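PDB 4F18: putative alkaline phosphatase from Pseudomonas fluorescens, which probably serves as the phosphate-binding component of the PstSACB ABC transporter for phosphate import, and holds hydrogen arsenate in this structure. Local coordinates for residues Q12-T17 against A327-N332. Sequence-based numbering, arbitrary orientation. Where two conformers were deposited one is given.
Sequences QALYQT and AAITAN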
ATOM      1  N   GLN A  12      -5.351  -4.053  -5.931  1.00  4.88           N
ATOM      2  CA  GLN A  12      -5.630  -4.409  -7.322  0.60  5.04           C
ATOM      3  C   GLN A  12      -7.145  -4.577  -7.582  1.00  5.68           C
ATOM      4  O   GLN A  12      -7.551  -4.267  -8.698  1.00  6.36           O
ATOM      5  CB  GLN A  12      -4.872  -5.672  -7.758  0.60  4.68           C
ATOM      6  CG  GLN A  12      -5.459  -6.942  -7.113  0.60  4.64           C
ATOM      7  CD  GLN A  12      -4.670  -8.170  -7.481  0.60  5.92           C
ATOM      8  OE1 GLN A  12      -3.430  -8.143  -7.660  0.60  6.16           O
ATOM      9  NE2 GLN A  12      -5.350  -9.279  -7.605  0.60  8.28           N
ATOM     10  N   ALA A  13      -7.910  -5.074  -6.623  1.00  5.95           N
ATOM     11  CA  ALA A  13      -9.331  -5.252  -6.879  1.00  6.60           C
ATOM     12  C   ALA A  13     -10.026  -3.885  -7.027  1.00  6.31           C
ATOM     13  O   ALA A  13     -11.047  -3.790  -7.739  1.00  7.74           O
ATOM     14  CB  ALA A  13      -9.988  -6.109  -5.829  1.00  8.16           C
ATOM     15  N   LEU A  14      -9.535  -2.829  -6.387  1.00  6.16           N
ATOM     16  CA  LEU A  14     -10.060  -1.495  -6.614  1.00  6.15           C
ATOM     17  C   LEU A  14      -9.806  -1.080  -8.053  1.00  5.44           C
ATOM     18  O   LEU A  14     -10.727  -0.689  -8.772  1.00  6.20           O
ATOM     19  CB  LEU A  14      -9.416  -0.489  -5.649  1.00  6.11           C
ATOM     20  CG  LEU A  14      -9.669   0.965  -5.973  1.00  6.49           C
ATOM     21  CD1 LEU A  14     -11.126   1.318  -5.915  1.00  7.69           C
ATOM     22  CD2 LEU A  14      -8.846   1.839  -5.016  1.00  7.70           C
ATOM     23  N   TYR A  15      -8.561  -1.191  -8.534  1.00  5.27           N
ATOM     24  CA  TYR A  15      -8.271  -0.730  -9.868  1.00  5.28           C
ATOM     25  C   TYR A  15      -8.915  -1.586 -10.941  1.00  5.65           C
ATOM     26  O   TYR A  15      -9.110  -1.126 -12.062  1.00  6.61           O
ATOM     27  CB  TYR A  15      -6.756  -0.603 -10.099  1.00  5.39           C
ATOM     28  CG  TYR A  15      -6.117   0.364  -9.105  1.00  5.20           C
ATOM     29  CD1 TYR A  15      -6.653   1.591  -8.782  1.00  6.66           C
ATOM     30  CD2 TYR A  15      -4.910   0.009  -8.515  1.00  5.07           C
ATOM     31  CE1 TYR A  15      -6.072   2.412  -7.870  1.00  6.77           C
ATOM     32  CE2 TYR A  15      -4.294   0.840  -7.590  1.00  5.37           C
ATOM     33  CZ  TYR A  15      -4.896   2.038  -7.226  1.00  5.46           C
ATOM     34  OH  TYR A  15      -4.383   2.860  -6.256  1.00  6.09           O
ATOM     35  N   GLN A  16      -9.262  -2.829 -10.594  0.50  5.93           N
ATOM     36  CA  GLN A  16     -10.008  -3.752 -11.456  0.50  6.22           C
ATOM     37  C   GLN A  16     -11.503  -3.630 -11.357  0.50  6.79           C
ATOM     38  O   GLN A  16     -12.250  -4.333 -12.075  0.50  7.51           O
ATOM     39  CB  GLN A  16      -9.543  -5.148 -11.177  0.50  6.50           C
ATOM     40  CG  GLN A  16      -8.068  -5.367 -11.568  0.50  6.46           C
ATOM     41  CD  GLN A  16      -7.388  -6.610 -10.992  0.50  7.54           C
ATOM     42  OE1 GLN A  16      -6.204  -6.893 -11.347  0.50 10.02           O
ATOM     43  NE2 GLN A  16      -8.028  -7.332 -10.163  0.50  7.80           N
ATOM     44  N   THR A  17     -11.987  -2.764 -10.547  1.00  7.13           N
ATOM     45  CA  THR A  17     -13.444  -2.515 -10.466  1.00  8.05           C
ATOM     46  C   THR A  17     -13.837  -1.726 -11.701  1.00  7.52           C
ATOM     47  O   THR A  17     -13.201  -0.711 -12.068  1.00  7.31           O
ATOM     48  CB  THR A  17     -13.790  -1.778  -9.199  1.00  8.19           C
ATOM     49  OG1 THR A  17     -13.545  -2.608  -8.083  1.00  9.35           O
ATOM     50  CG2 THR A  17     -15.230  -1.353  -9.149  1.00  9.85           C
ATOM     51  N   ALA A 327     -16.954   5.656  -3.837  1.00  7.03           N
ATOM     52  CA  ALA A 327     -17.795   4.510  -3.479  1.00  7.16           C
ATOM     53  C   ALA A 327     -17.032   3.211  -3.700  1.00  6.86           C
ATOM     54  O   ALA A 327     -17.072   2.338  -2.844  1.00  7.62           O
ATOM     55  CB  ALA A 327     -19.133   4.566  -4.188  1.00  8.89           C
ATOM     56  N   ALA A 328     -16.379   3.096  -4.859  1.00  7.08           N
ATOM     57  CA  ALA A 328     -15.588   1.908  -5.153  1.00  7.13           C
ATOM     58  C   ALA A 328     -14.434   1.727  -4.152  1.00  6.02           C
ATOM     59  O   ALA A 328     -14.099   0.606  -3.761  1.00  6.61           O
ATOM     60  CB  ALA A 328     -15.071   1.963  -6.557  1.00  7.91           C
ATOM     61  N   ILE A 329     -13.836   2.840  -3.749  1.00  5.66           N
ATOM     62  CA  ILE A 329     -12.779   2.799  -2.721  1.00  5.00           C
ATOM     63  C   ILE A 329     -13.290   2.155  -1.466  1.00  5.06           C
ATOM     64  O   ILE A 329     -12.695   1.216  -0.915  1.00  5.46           O
ATOM     65  CB  ILE A 329     -12.215   4.222  -2.524  1.00  4.92           C
ATOM     66  CG1 ILE A 329     -11.436   4.651  -3.765  1.00  5.20           C
ATOM     67  CG2 ILE A 329     -11.372   4.297  -1.261  1.00  5.53           C
ATOM     68  CD1 ILE A 329     -11.079   6.110  -3.831  1.00  6.02           C
ATOM     69  N   THR A 330     -14.463   2.611  -0.963  0.70  5.94           N
ATOM     70  CA  THR A 330     -15.033   2.018   0.240  0.70  6.07           C
ATOM     71  C   THR A 330     -15.373   0.541   0.070  0.70  6.01           C
ATOM     72  O   THR A 330     -15.195  -0.262   1.000  0.70  6.13           O
ATOM     73  CB  THR A 330     -16.272   2.769   0.693  0.70  6.17           C
ATOM     74  OG1 THR A 330     -17.392   2.561  -0.148  0.70  6.55           O
ATOM     75  CG2 THR A 330     -16.023   4.279   0.849  0.70  7.29           C
ATOM     76  N   ALA A 331     -15.875   0.193  -1.128  1.00  6.57           N
ATOM     77  CA  ALA A 331     -16.317  -1.153  -1.372  1.00  7.15           C
ATOM     78  C   ALA A 331     -15.171  -2.140  -1.331  1.00  7.05           C
ATOM     79  O   ALA A 331     -15.390  -3.338  -1.185  1.00  9.37           O
ATOM     80  CB  ALA A 331     -16.989  -1.254  -2.716  1.00  8.52           C
ATOM     81  N   ASN A 332     -13.937  -1.659  -1.518  1.00  6.46           N
ATOM     82  CA  ASN A 332     -12.742  -2.454  -1.497  1.00  7.47           C
ATOM     83  C   ASN A 332     -11.952  -2.321  -0.171  1.00  6.77           C
ATOM     84  O   ASN A 332     -10.801  -2.694  -0.106  1.00  7.81           O
ATOM     85  CB  ASN A 332     -11.863  -2.140  -2.702  1.00  9.08           C
ATOM     86  CG  ASN A 332     -12.457  -2.730  -3.947  1.00  9.45           C
ATOM     87  OD1 ASN A 332     -12.202  -3.893  -4.223  1.00 13.53           O
ATOM     88  ND2 ASN A 332     -13.229  -1.973  -4.719  1.00  9.65           N
TER
HETATM   89  O   HOH W   1     -15.376  -3.341  -6.297  0.60 21.21           O
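Asn332 and Leu14 meet through side chains set by different first torsions: CG of Asn332 stands anti to its own carbonyl carbon (chi1 -74°), which carries the amide over to the 12-17 backbone, whereas CG of Leu14 lies opposite its backbone N (chi1 168°) and sends the two methyls toward helix 326-331. ND2 of Asn332 turns back to donate to Ala328 O at 2.9 Å, nearly straight at 167° and close to the amide plane. The same nitrogen makes a long, weak bond to Thr17 OG1 at 3.4 Å; a water that donates to Thr17 OG1 and accepts from ND2 bridges the same two groups, and its claim on the same N-H may account for the weakness of the direct bond. Thr17 OG1 in turn donates to Ala13 O at 2.8 Å, anchoring the hydroxyl to the carbonyl four residues back, just past the end of helix 12-15. At the other end of the amide, OD1 rests 3.5 Å from Ala13 CB. Leu14 supplies the apolar half of the contact: CD1 packs 4.0 Å from Ala328 CB, and both methyls touch Ile329 CG1. An alanine in place of Asn332 would probably leave Ala328 O without this side-chain donor and break the direct and water-mediated links to Thr17. In this PstS-family binding protein the contact lies beside the ligand site, with Leu14 about 11 Å from the bound hydrogen arsenate. Leu14 and Ile329 both rest on Val91, so an N-terminal helix, 12-15, and a C-terminal one, 326-331, meet over strand 85-94 at one edge of the mixed sheet.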